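Local structure of Uly1 (Catenovulum maritimum, 7DRQ) at residues A114-D119 / N231-E236; L187-I192 / G238-F243; S443-I448 / Y459-G464. The protein acts as a calcium-binding ulvan lyase of polysaccharide lyase family 24, probably cleaving the algal polysaccharide ulvan by beta-elimination. One frame throughout, in Å; residues are numbered along the deposited sequence.

Interaction 1: A114-D119 / N231-E236; sequences AISPKD and NKYLAE
An ST turn at S116 and the end of strand 225-234 at Y233 meet where two neighbouring sheets of the beta-propeller fold come together. The evidence for the turn is the bond from K118 N to S116 OG, 3.1 Å long with an angle of 145° at the hydrogen. Just beyond it, D119 has CG between its backbone N and carbonyl carbon (chi1 64°), and its carboxylate reaches tip to tip toward the tyrosine. Y233 OH donates to D119 OD2 over 2.6 Å, and OD2 accepts through its syn lone pair, on the side of OD1, with the carboxylate and ring planes 53° apart. The other oxygen, OD1, is hydrogen-bonded to T121 OG1, which gives the carboxylate a partner on each of its two oxygens. S116 OG lies at the edge of the phenol, near the ring plane and 3.7 Å from Y233 CE2. One face of the same ring carries the backbone N of A235, offset toward the rim, while H123 meets the tyrosine edge-to-face from elsewhere in the chain. Farther out, K118 reaches with NZ to D211 O, and its aliphatic base covers the methyl group of A235, K118 CB lying 3.8 Å from A235 CB.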
ATOM      1  N   ALA A 114       6.631   9.701   1.479  1.00 10.83           N
ATOM      2  CA  ALA A 114       6.265  10.265   2.770  1.00  9.87           C
ATOM      3  C   ALA A 114       7.028  11.560   3.010  1.00 11.34           C
ATOM      4  O   ALA A 114       8.141  11.749   2.508  1.00 11.86           O
ATOM      5  CB  ALA A 114       6.558   9.300   3.928  1.00 10.98           C
ATOM      6  N   ILE A 115       6.420  12.439   3.803  1.00 10.13           N
ATOM      7  CA  ILE A 115       7.064  13.638   4.340  1.00  9.44           C
ATOM      8  C   ILE A 115       7.227  13.455   5.846  1.00 13.03           C
ATOM      9  O   ILE A 115       6.293  13.012   6.520  1.00 13.42           O
ATOM     10  CB  ILE A 115       6.228  14.896   4.035  1.00 11.04           C
ATOM     11  CG1 ILE A 115       5.840  14.964   2.555  1.00 13.47           C
ATOM     12  CG2 ILE A 115       6.975  16.153   4.476  1.00 12.64           C
ATOM     13  CD1 ILE A 115       7.008  15.045   1.624  1.00 13.19           C
ATOM     14  N   SER A 116       8.413  13.777   6.380  1.00 10.17           N
ATOM     15  CA  SER A 116       8.536  13.932   7.833  1.00 11.52           C
ATOM     16  C   SER A 116       7.987  15.291   8.237  1.00 12.71           C
ATOM     17  O   SER A 116       8.509  16.313   7.790  1.00 12.17           O
ATOM     18  CB  SER A 116       9.977  13.840   8.304  1.00  9.70           C
ATOM     19  OG  SER A 116      10.037  14.216   9.690  1.00 11.08           O
ATOM     20  N   PRO A 117       6.964  15.354   9.084  1.00 13.36           N
ATOM     21  CA  PRO A 117       6.487  16.665   9.545  1.00 18.05           C
ATOM     22  C   PRO A 117       7.462  17.342  10.497  1.00 15.64           C
ATOM     23  O   PRO A 117       7.267  18.518  10.817  1.00 16.07           O
ATOM     24  CB  PRO A 117       5.154  16.334  10.236  1.00 18.81           C
ATOM     25  CG  PRO A 117       4.833  14.914   9.819  1.00 20.01           C
ATOM     26  CD  PRO A 117       6.161  14.255   9.635  1.00 15.21           C
ATOM     27  N   LYS A 118       8.509  16.640  10.938  1.00 15.17           N
ATOM     28  CA  LYS A 118       9.485  17.236  11.840  1.00 14.29           C
ATOM     29  C   LYS A 118      10.532  18.039  11.075  1.00 15.60           C
ATOM     30  O   LYS A 118      10.646  19.253  11.261  1.00 16.25           O
ATOM     31  CB  LYS A 118      10.127  16.153  12.705  1.00 15.77           C
ATOM     32  CG  LYS A 118       9.173  15.644  13.777  1.00 17.72           C
ATOM     33  CD  LYS A 118       9.695  14.385  14.446  1.00 24.01           C
ATOM     34  CE  LYS A 118       8.944  14.102  15.732  1.00 26.07           C
ATOM     35  NZ  LYS A 118       7.978  15.189  16.046  1.00 32.75           N
ATOM     36  N   ASP A 119      11.283  17.397  10.179  1.00 12.11           N
ATOM     37  CA  ASP A 119      12.351  18.100   9.473  1.00 11.78           C
ATOM     38  C   ASP A 119      12.054  18.323   7.995  1.00 10.44           C
ATOM     39  O   ASP A 119      12.945  18.754   7.257  1.00 12.12           O
ATOM     40  CB  ASP A 119      13.691  17.369   9.644  1.00 12.84           C
ATOM     41  CG  ASP A 119      13.706  15.979   9.016  1.00 14.01           C
ATOM     42  OD1 ASP A 119      12.710  15.572   8.375  1.00 11.84           O
ATOM     43  OD2 ASP A 119      14.737  15.292   9.164  1.00 12.12           O
ATOM     44  N   ASN A 231       9.747   0.364  10.993  1.00 12.29           N
ATOM     45  CA  ASN A 231      10.772   1.174  11.629  1.00 12.59           C
ATOM     46  C   ASN A 231      10.239   2.592  11.790  1.00 12.60           C
ATOM     47  O   ASN A 231       9.100   2.897  11.422  1.00 12.00           O
ATOM     48  CB  ASN A 231      12.087   1.142  10.835  1.00 10.43           C
ATOM     49  CG  ASN A 231      11.924   1.640   9.405  1.00 12.12           C
ATOM     50  OD1 ASN A 231      10.867   2.135   9.020  1.00 12.19           O
ATOM     51  ND2 ASN A 231      12.982   1.503   8.610  1.00 11.07           N
ATOM     52  N   LYS A 232      11.074   3.455  12.355  1.00 11.09           N
ATOM     53  CA  LYS A 232      10.702   4.826  12.661  1.00 12.80           C
ATOM     54  C   LYS A 232      11.785   5.755  12.143  1.00 13.91           C
ATOM     55  O   LYS A 232      12.977   5.431  12.193  1.00 13.69           O
ATOM     56  CB  LYS A 232      10.489   5.027  14.173  1.00 15.29           C
ATOM     57  CG  LYS A 232      10.288   6.489  14.580  1.00 17.13           C
ATOM     58  CD  LYS A 232       9.876   6.647  16.040  1.00 19.39           C
ATOM     59  CE  LYS A 232      11.023   6.377  16.986  1.00 30.93           C
ATOM     60  NZ  LYS A 232      10.602   6.562  18.411  1.00 35.47           N
ATOM     61  N   TYR A 233      11.362   6.903  11.630  1.00 12.80           N
ATOM     62  CA  TYR A 233      12.299   7.917  11.182  1.00 11.67           C
ATOM     63  C   TYR A 233      12.814   8.701  12.383  1.00 14.10           C
ATOM     64  O   TYR A 233      12.031   9.191  13.204  1.00 12.58           O
ATOM     65  CB  TYR A 233      11.627   8.849  10.176  1.00 12.42           C
ATOM     66  CG  TYR A 233      12.559   9.921   9.698  1.00 13.11           C
ATOM     67  CD1 TYR A 233      13.786   9.589   9.123  1.00 10.79           C
ATOM     68  CD2 TYR A 233      12.248  11.264   9.871  1.00 12.04           C
ATOM     69  CE1 TYR A 233      14.654  10.560   8.705  1.00 10.64           C
ATOM     70  CE2 TYR A 233      13.116  12.250   9.460  1.00 11.83           C
ATOM     71  CZ  TYR A 233      14.322  11.892   8.879  1.00 12.70           C
ATOM     72  OH  TYR A 233      15.192  12.871   8.469  1.00 13.35           O
ATOM     73  N   LEU A 234      14.132   8.802  12.499  1.00 13.60           N
ATOM     74  CA  LEU A 234      14.759   9.530  13.602  1.00 12.44           C
ATOM     75  C   LEU A 234      15.194  10.883  13.048  1.00 14.77           C
ATOM     76  O   LEU A 234      16.309  11.035  12.547  1.00 18.32           O
ATOM     77  CB  LEU A 234      15.924   8.733  14.170  1.00 11.64           C
ATOM     78  CG  LEU A 234      15.591   7.281  14.538  1.00 17.26           C
ATOM     79  CD1 LEU A 234      16.847   6.542  15.006  1.00 16.11           C
ATOM     80  CD2 LEU A 234      14.493   7.229  15.603  1.00 17.66           C
ATOM     81  N   ALA A 235      14.298  11.873  13.135  1.00 13.85           N
ATOM     82  CA  ALA A 235      14.573  13.176  12.528  1.00 17.47           C
ATOM     83  C   ALA A 235      15.824  13.816  13.114  1.00 18.88           C
ATOM     84  O   ALA A 235      16.576  14.498  12.404  1.00 20.78           O
ATOM     85  CB  ALA A 235      13.372  14.107  12.706  1.00 16.05           C
ATOM     86  N   GLU A 236      16.068  13.609  14.408  1.00 15.94           N
ATOM     87  CA  GLU A 236      17.237  14.214  15.026  1.00 20.78           C
ATOM     88  C   GLU A 236      18.542  13.605  14.526  1.00 22.37           C
ATOM     89  O   GLU A 236      19.601  14.220  14.692  1.00 20.01           O
ATOM     90  CB  GLU A 236      17.133  14.093  16.547  1.00 21.64           C
ATOM     91  CG  GLU A 236      17.660  12.791  17.108  1.00 25.66           C
ATOM     92  CD  GLU A 236      16.664  11.642  17.016  1.00 32.83           C
ATOM     93  OE1 GLU A 236      15.575  11.804  16.403  1.00 25.07           O
ATOM     94  OE2 GLU A 236      16.984  10.567  17.575  1.00 32.10           O
TER

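Interaction 2: L187-I192 / G238-F243; sequences LTMTGI and GKWSHF
M189, modelled as selenomethionine, sets its terminal methyl over the indole of W240. The CE atom stands 3.4 Å from the centroid of the five-membered ring and 14° off the ring normal, which identifies a CH-pi contact over the face. A bend at chi3 (74°) places CE there, and the two side chains cross obliquely. SE also makes Met-aromatic contacts, approaching F243 CZ to 4.4 Å at an oblique angle. Beside this CH-pi contact the backbones are tied by W240 N donating to M189 O over 3.0 Å. T190 CG2 rests against the strand backbone, 3.3 Å from W240 O. Two waters each donate to T190 O and accept from K239 NZ, linking the extended lysine to the loop. An alanine at W240 would probably leave the methyl of M189 without its aromatic floor and Y150 OH without the bond from NE1. M189 lies about 12 Å, measured from its side chain, from a bound calcium ion. The contact thus lays the loop before helix 195-198 against strand 239-245, at one edge of its sheet, with F198 of that helix touching M189 and L216 of strand 214-220 meeting M189, W240 and F243.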
ATOM      1  N   LEU A 187      20.838   1.799  -0.450  1.00 11.76           N
ATOM      2  CA  LEU A 187      20.609   0.384  -0.204  1.00 12.86           C
ATOM      3  C   LEU A 187      20.151   0.105   1.222  1.00 12.23           C
ATOM      4  O   LEU A 187      19.929  -1.062   1.574  1.00 11.62           O
ATOM      5  CB  LEU A 187      21.900  -0.391  -0.507  1.00 14.77           C
ATOM      6  CG  LEU A 187      21.806  -1.884  -0.802  1.00 15.34           C
ATOM      7  CD1 LEU A 187      20.866  -2.128  -1.979  1.00 13.86           C
ATOM      8  CD2 LEU A 187      23.194  -2.439  -1.083  1.00 13.45           C
ATOM      9  N   THR A 188      20.002   1.150   2.035  1.00 10.28           N
ATOM     10  CA  THR A 188      19.698   1.055   3.455  1.00 11.15           C
ATOM     11  C   THR A 188      19.024   2.347   3.888  1.00 12.04           C
ATOM     12  O   THR A 188      19.202   3.401   3.270  1.00 12.60           O
ATOM     13  CB  THR A 188      20.967   0.819   4.302  1.00  9.46           C
ATOM     14  OG1 THR A 188      20.654   0.967   5.696  1.00 12.04           O
ATOM     15  CG2 THR A 188      22.062   1.835   3.938  1.00 15.15           C
HETATM   16  N   MSE A 189      18.247   2.246   4.964  1.00 12.45           N
HETATM   17  CA  MSE A 189      17.616   3.395   5.606  1.00 15.42           C
HETATM   18  C   MSE A 189      18.321   3.835   6.891  1.00 14.12           C
HETATM   19  O   MSE A 189      18.000   4.883   7.457  1.00 12.01           O
HETATM   20  CB  MSE A 189      16.160   3.051   5.925  1.00 12.53           C
HETATM   21  CG  MSE A 189      15.419   2.511   4.707  1.00 10.30           C
HETATM   22 SE   MSE A 189      13.500   2.391   5.048  0.77 13.21          SE
HETATM   23  CE  MSE A 189      13.054   4.291   4.967  1.00  9.82           C
ATOM     24  N   THR A 190      19.266   3.025   7.369  1.00 12.43           N
ATOM     25  CA  THR A 190      19.906   3.265   8.657  1.00 11.30           C
ATOM     26  C   THR A 190      21.326   3.782   8.531  1.00 14.30           C
ATOM     27  O   THR A 190      22.006   3.945   9.557  1.00 13.88           O
ATOM     28  CB  THR A 190      19.959   1.977   9.487  1.00 15.19           C
ATOM     29  OG1 THR A 190      20.775   1.030   8.793  1.00 14.66           O
ATOM     30  CG2 THR A 190      18.559   1.401   9.729  1.00 13.83           C
ATOM     31  N   GLY A 191      21.809   3.998   7.320  1.00 11.63           N
ATOM     32  CA  GLY A 191      23.206   4.318   7.132  1.00 16.11           C
ATOM     33  C   GLY A 191      24.134   3.128   7.181  1.00 15.61           C
ATOM     34  O   GLY A 191      25.343   3.304   6.983  1.00 15.81           O
ATOM     35  N   ILE A 192      23.612   1.924   7.415  1.00 14.92           N
ATOM     36  CA  ILE A 192      24.412   0.706   7.524  1.00 14.70           C
ATOM     37  C   ILE A 192      23.915  -0.290   6.493  1.00 13.84           C
ATOM     38  O   ILE A 192      22.739  -0.673   6.515  1.00 13.77           O
ATOM     39  CB  ILE A 192      24.327   0.093   8.930  1.00 16.18           C
ATOM     40  CG1 ILE A 192      24.760   1.107   9.990  1.00 19.73           C
ATOM     41  CG2 ILE A 192      25.154  -1.193   8.998  1.00 17.29           C
ATOM     42  CD1 ILE A 192      24.407   0.669  11.408  1.00 19.70           C
ATOM     43  N   GLY A 238      18.679  12.085  11.175  1.00 18.06           N
ATOM     44  CA  GLY A 238      18.670  12.013   9.721  1.00 15.46           C
ATOM     45  C   GLY A 238      18.699  10.601   9.177  1.00 14.10           C
ATOM     46  O   GLY A 238      19.277  10.359   8.110  1.00 15.47           O
ATOM     47  N   LYS A 239      18.096   9.658   9.886  1.00 14.83           N
ATOM     48  CA  LYS A 239      18.104   8.264   9.459  1.00 12.23           C
ATOM     49  C   LYS A 239      16.957   7.547  10.154  1.00 14.05           C
ATOM     50  O   LYS A 239      16.203   8.143  10.930  1.00 13.20           O
ATOM     51  CB  LYS A 239      19.452   7.600   9.762  1.00 11.26           C
ATOM     52  CG  LYS A 239      19.777   7.509  11.238  1.00 18.15           C
ATOM     53  CD  LYS A 239      21.203   7.026  11.437  1.00 21.74           C
ATOM     54  CE  LYS A 239      21.445   6.598  12.876  1.00 24.48           C
ATOM     55  NZ  LYS A 239      22.873   6.210  13.063  1.00 31.17           N
ATOM     56  N   TRP A 240      16.839   6.254   9.876  1.00 12.07           N
ATOM     57  CA  TRP A 240      15.763   5.428  10.395  1.00 11.50           C
ATOM     58  C   TRP A 240      16.300   4.409  11.387  1.00 15.21           C
ATOM     59  O   TRP A 240      17.470   4.025  11.347  1.00 14.01           O
ATOM     60  CB  TRP A 240      15.048   4.698   9.262  1.00 13.02           C
ATOM     61  CG  TRP A 240      14.382   5.629   8.303  1.00 13.02           C
ATOM     62  CD1 TRP A 240      14.995   6.455   7.393  1.00 12.08           C
ATOM     63  CD2 TRP A 240      12.977   5.838   8.154  1.00 11.86           C
ATOM     64  NE1 TRP A 240      14.048   7.159   6.689  1.00 10.13           N
ATOM     65  CE2 TRP A 240      12.804   6.801   7.137  1.00 12.31           C
ATOM     66  CE3 TRP A 240      11.847   5.308   8.785  1.00 12.65           C
ATOM     67  CZ2 TRP A 240      11.540   7.245   6.728  1.00 13.00           C
ATOM     68  CZ3 TRP A 240      10.584   5.741   8.372  1.00 11.67           C
ATOM     69  CH2 TRP A 240      10.447   6.707   7.362  1.00 13.21           C
ATOM     70  N   SER A 241      15.420   3.984  12.284  1.00 13.54           N
ATOM     71  CA  SER A 241      15.738   2.897  13.191  1.00 14.62           C
ATOM     72  C   SER A 241      15.821   1.568  12.431  1.00 14.14           C
ATOM     73  O   SER A 241      15.405   1.445  11.270  1.00 14.95           O
ATOM     74  CB  SER A 241      14.690   2.818  14.299  1.00 14.32           C
ATOM     75  OG  SER A 241      13.417   2.506  13.755  1.00 15.72           O
ATOM     76  N   HIS A 242      16.376   0.565  13.111  1.00 12.85           N
ATOM     77  CA  HIS A 242      16.421  -0.792  12.578  1.00 13.99           C
ATOM     78  C   HIS A 242      15.012  -1.352  12.461  1.00 10.87           C
ATOM     79  O   HIS A 242      14.183  -1.154  13.350  1.00 15.64           O
ATOM     80  CB  HIS A 242      17.261  -1.674  13.509  1.00 14.40           C
ATOM     81  CG  HIS A 242      17.617  -3.017  12.941  1.00 15.58           C
ATOM     82  ND1 HIS A 242      16.676  -3.979  12.644  1.00 14.77           N
ATOM     83  CD2 HIS A 242      18.824  -3.573  12.671  1.00 16.88           C
ATOM     84  CE1 HIS A 242      17.285  -5.058  12.180  1.00 18.26           C
ATOM     85  NE2 HIS A 242      18.590  -4.845  12.202  1.00 15.16           N
ATOM     86  N   PHE A 243      14.740  -2.044  11.352  1.00 13.62           N
ATOM     87  CA  PHE A 243      13.447  -2.701  11.175  1.00 14.94           C
ATOM     88  C   PHE A 243      13.151  -3.616  12.358  1.00 16.19           C
ATOM     89  O   PHE A 243      14.031  -4.326  12.852  1.00 15.48           O
ATOM     90  CB  PHE A 243      13.434  -3.524   9.884  1.00 14.57           C
ATOM     91  CG  PHE A 243      12.895  -2.792   8.681  1.00 12.39           C
ATOM     92  CD1 PHE A 243      11.679  -2.118   8.734  1.00 13.91           C
ATOM     93  CD2 PHE A 243      13.604  -2.799   7.492  1.00 13.75           C
ATOM     94  CE1 PHE A 243      11.185  -1.466   7.614  1.00 10.24           C
ATOM     95  CE2 PHE A 243      13.128  -2.142   6.369  1.00 11.34           C
ATOM     96  CZ  PHE A 243      11.913  -1.471   6.428  1.00 13.56           C
TER
HETATM   97  O   HOH W   1      22.043   3.371  12.456  1.00 26.78           O
HETATM   98  O   HOH W   2      24.308   5.042  10.702  1.00 31.53           O

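Interaction 3: S443-I448 / Y459-G464; sequences SFQKGI and YLLEKG
The side-chain oxygen OE1 of Q445 accepts from two waters, at 2.7 and 2.8 Å from that OE1 atom, and both waters lead across to K463's neighbours. One also donates to E462 O, and the other accepts from G464 N. Q445 holds OE1 there on an extended chain, with CG anti to the backbone N, and lies side by side with L461 while crossing K463 at about a right angle. Its backbone N donates to L461 O over 2.7 Å, with 172° at the hydrogen. The chain turns a corner at Q445, so that L461 is bonded on both sides of it, its O to Q445 N and its N to K446 O. Strands 446-448 and 459-462 beyond it run antiparallel at 169° as the two arms of a hairpin, with bonds both ways between I448 and Y459. Before the corner, K463 N donates to S443 O at 2.8 Å, and a water joins S443 N to E462 OE2, which is also hydrogen-bonded to Q442 NE2.

The apolar part rests on F444, whose ring takes L460 CD1 over its centre, 3.9 Å from the centroid and 4° off the normal. L460 CB comes 3.5 Å from F444 CD1 as well. L460 CD2 lies 3.8 Å from G447 CA, and a beta carbon on that glycine would collide with it. Where I448 and Y459 lie side by side, I448 CG1 meets Y459 CB at 3.7 Å. Y459 OH bonds T63 O and K446 NZ bonds P48 O, tying the hairpin to the first part of the chain. Strand 469-478 flanks it, followed by strand 3-15, a sheet shared by both chain ends as in the closure of other propellers. Backbone bonds therefore set the register, apolar contacts line both faces, and waters bridge Q445 OE1, E462 O, G464 N and S443 N around the corner.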
ATOM      1  N   SER A 443     -14.993  10.134 -16.416  1.00 13.35           N
ATOM      2  CA  SER A 443     -15.013   8.728 -16.037  1.00 15.44           C
ATOM      3  C   SER A 443     -13.600   8.278 -15.713  1.00 16.33           C
ATOM      4  O   SER A 443     -12.660   8.568 -16.465  1.00 14.28           O
ATOM      5  CB  SER A 443     -15.596   7.858 -17.149  1.00 23.10           C
ATOM      6  OG  SER A 443     -17.011   7.856 -17.068  1.00 27.17           O
ATOM      7  N   PHE A 444     -13.456   7.568 -14.600  1.00 14.26           N
ATOM      8  CA  PHE A 444     -12.161   7.103 -14.135  1.00 10.89           C
ATOM      9  C   PHE A 444     -12.152   5.581 -14.060  1.00 14.16           C
ATOM     10  O   PHE A 444     -13.187   4.938 -13.853  1.00 14.55           O
ATOM     11  CB  PHE A 444     -11.821   7.733 -12.771  1.00 12.09           C
ATOM     12  CG  PHE A 444     -11.863   9.241 -12.795  1.00  9.52           C
ATOM     13  CD1 PHE A 444     -10.808   9.960 -13.320  1.00 11.12           C
ATOM     14  CD2 PHE A 444     -12.979   9.927 -12.341  1.00 12.59           C
ATOM     15  CE1 PHE A 444     -10.847  11.359 -13.366  1.00 12.27           C
ATOM     16  CE2 PHE A 444     -13.033  11.318 -12.381  1.00 11.94           C
ATOM     17  CZ  PHE A 444     -11.960  12.032 -12.891  1.00 12.44           C
ATOM     18  N   GLN A 445     -10.956   5.026 -14.241  1.00 11.82           N
ATOM     19  CA  GLN A 445     -10.686   3.601 -14.349  1.00 12.11           C
ATOM     20  C   GLN A 445     -10.171   3.003 -13.048  1.00 13.63           C
ATOM     21  O   GLN A 445     -10.337   1.794 -12.807  1.00 13.76           O
ATOM     22  CB  GLN A 445      -9.642   3.401 -15.455  1.00 15.22           C
ATOM     23  CG  GLN A 445      -9.231   1.997 -15.769  1.00 19.13           C
ATOM     24  CD  GLN A 445      -8.579   1.930 -17.137  1.00 20.14           C
ATOM     25  OE1 GLN A 445      -8.915   2.711 -18.029  1.00 22.42           O
ATOM     26  NE2 GLN A 445      -7.635   1.012 -17.307  1.00 20.33           N
ATOM     27  N   LYS A 446      -9.566   3.834 -12.209  1.00 10.49           N
ATOM     28  CA  LYS A 446      -8.874   3.402 -10.999  1.00 12.43           C
ATOM     29  C   LYS A 446      -8.628   4.632 -10.145  1.00 11.31           C
ATOM     30  O   LYS A 446      -8.370   5.710 -10.669  1.00  9.77           O
ATOM     31  CB  LYS A 446      -7.548   2.714 -11.355  1.00 13.89           C
ATOM     32  CG  LYS A 446      -6.790   2.110 -10.181  1.00 12.81           C
ATOM     33  CD  LYS A 446      -5.401   1.637 -10.635  1.00 11.58           C
ATOM     34  CE  LYS A 446      -4.789   0.647  -9.644  1.00 14.33           C
ATOM     35  NZ  LYS A 446      -4.557   1.250  -8.295  1.00 11.85           N
ATOM     36  N   GLY A 447      -8.685   4.470  -8.833  1.00 13.39           N
ATOM     37  CA  GLY A 447      -8.318   5.574  -7.961  1.00 11.02           C
ATOM     38  C   GLY A 447      -7.716   5.058  -6.678  1.00 12.43           C
ATOM     39  O   GLY A 447      -8.010   3.938  -6.248  1.00 14.04           O
ATOM     40  N   ILE A 448      -6.837   5.865  -6.080  1.00  8.44           N
ATOM     41  CA  ILE A 448      -6.390   5.605  -4.716  1.00  9.53           C
ATOM     42  C   ILE A 448      -6.768   6.785  -3.834  1.00 12.27           C
ATOM     43  O   ILE A 448      -6.753   7.949  -4.254  1.00 12.23           O
ATOM     44  CB  ILE A 448      -4.879   5.301  -4.602  1.00 14.77           C
ATOM     45  CG1 ILE A 448      -4.037   6.473  -5.072  1.00 16.90           C
ATOM     46  CG2 ILE A 448      -4.519   4.001  -5.339  1.00 13.95           C
ATOM     47  CD1 ILE A 448      -2.522   6.208  -4.927  1.00 16.47           C
ATOM     48  N   TYR A 459      -6.833  10.234  -6.105  1.00  9.64           N
ATOM     49  CA  TYR A 459      -5.791  10.229  -7.131  1.00 10.77           C
ATOM     50  C   TYR A 459      -6.248   9.219  -8.175  1.00 11.55           C
ATOM     51  O   TYR A 459      -6.330   8.021  -7.888  1.00 10.80           O
ATOM     52  CB  TYR A 459      -4.459   9.868  -6.469  1.00 10.47           C
ATOM     53  CG  TYR A 459      -3.196   9.945  -7.302  1.00 11.21           C
ATOM     54  CD1 TYR A 459      -3.182  10.492  -8.578  1.00 11.55           C
ATOM     55  CD2 TYR A 459      -2.002   9.449  -6.786  1.00 11.50           C
ATOM     56  CE1 TYR A 459      -1.997  10.549  -9.325  1.00 11.80           C
ATOM     57  CE2 TYR A 459      -0.830   9.500  -7.510  1.00 12.80           C
ATOM     58  CZ  TYR A 459      -0.825  10.038  -8.778  1.00 11.23           C
ATOM     59  OH  TYR A 459       0.376  10.059  -9.461  1.00 12.68           O
ATOM     60  N   LEU A 460      -6.562   9.697  -9.372  1.00 10.59           N
ATOM     61  CA  LEU A 460      -7.433   8.966 -10.282  1.00 10.82           C
ATOM     62  C   LEU A 460      -6.812   8.779 -11.661  1.00 12.47           C
ATOM     63  O   LEU A 460      -6.181   9.694 -12.186  1.00 12.17           O
ATOM     64  CB  LEU A 460      -8.759   9.720 -10.438  1.00  9.91           C
ATOM     65  CG  LEU A 460      -9.636   9.770  -9.191  1.00 10.43           C
ATOM     66  CD1 LEU A 460     -10.540  10.999  -9.217  1.00 10.58           C
ATOM     67  CD2 LEU A 460     -10.470   8.488  -9.066  1.00 12.81           C
ATOM     68  N   LEU A 461      -7.021   7.600 -12.249  1.00  9.84           N
ATOM     69  CA  LEU A 461      -6.667   7.316 -13.639  1.00  8.15           C
ATOM     70  C   LEU A 461      -7.905   7.510 -14.516  1.00 11.53           C
ATOM     71  O   LEU A 461      -8.938   6.873 -14.284  1.00 13.53           O
ATOM     72  CB  LEU A 461      -6.143   5.888 -13.784  1.00 10.71           C
ATOM     73  CG  LEU A 461      -5.893   5.355 -15.201  1.00 11.13           C
ATOM     74  CD1 LEU A 461      -4.740   6.069 -15.842  1.00 11.82           C
ATOM     75  CD2 LEU A 461      -5.606   3.852 -15.149  1.00 12.03           C
ATOM     76  N   GLU A 462      -7.802   8.376 -15.521  1.00 10.64           N
ATOM     77  CA  GLU A 462      -8.959   8.630 -16.378  1.00 11.65           C
ATOM     78  C   GLU A 462      -9.208   7.446 -17.301  1.00 14.36           C
ATOM     79  O   GLU A 462      -8.275   6.859 -17.854  1.00 15.70           O
ATOM     80  CB  GLU A 462      -8.763   9.908 -17.199  1.00 15.09           C
ATOM     81  CG  GLU A 462      -9.972  10.259 -18.103  1.00 14.41           C
ATOM     82  CD  GLU A 462      -9.890  11.688 -18.657  1.00 17.66           C
ATOM     83  OE1 GLU A 462      -8.798  12.097 -19.107  1.00 18.41           O
ATOM     84  OE2 GLU A 462     -10.918  12.411 -18.626  1.00 20.09           O
ATOM     85  N   LYS A 463     -10.484   7.100 -17.462  1.00 12.98           N
ATOM     86  CA  LYS A 463     -10.888   5.979 -18.288  1.00 14.32           C
ATOM     87  C   LYS A 463     -10.797   6.331 -19.768  1.00 15.45           C
ATOM     88  O   LYS A 463     -10.843   7.497 -20.165  1.00 16.74           O
ATOM     89  CB  LYS A 463     -12.316   5.557 -17.959  1.00 21.64           C
ATOM     90  CG  LYS A 463     -12.531   4.061 -18.064  1.00 25.36           C
ATOM     91  CD  LYS A 463     -13.772   3.639 -17.308  1.00 29.44           C
ATOM     92  CE  LYS A 463     -14.974   3.634 -18.229  1.00 34.64           C
ATOM     93  NZ  LYS A 463     -15.045   2.383 -19.033  1.00 38.73           N
ATOM     94  N   GLY A 464     -10.661   5.297 -20.587  1.00 17.84           N
ATOM     95  CA  GLY A 464     -10.710   5.468 -22.024  1.00 20.23           C
ATOM     96  C   GLY A 464      -9.391   5.792 -22.678  1.00 22.46           C
ATOM     97  O   GLY A 464      -9.363   6.027 -23.895  1.00 23.40           O
TER
HETATM   98  O   HOH W   3     -13.494  11.315 -18.745  1.00 21.32           O
HETATM   99  O   HOH W   4      -7.574   4.616 -19.333  1.00 21.63           O
HETATM  100  O   HOH W   5     -10.317   2.718 -20.411  1.00 24.18           O

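Overall arrangement
Interactions 1 and 2 hold the same sheet: strands 225-234 and 239-245 are neighbours in it, joined by probable backbone bonds such as K232 O to S241 N, and the ring of Y233 meets that of W240. Their centres lie about 12 Å apart, yet each ties the sheet to a different loop, one through a bond from a buried tyrosine to a partly exposed carboxylate, the other through a methyl over an indole. Interaction 3 stands apart, its centre about 31 and 35 Å from theirs, and lies across the chain's centre from interaction 2. It is a contact within one hairpin, dominated by backbone bonds. All three are partly buried: Y233, W240, F243, F444 and Y459 are buried rings, whereas K118 and K463 are exposed.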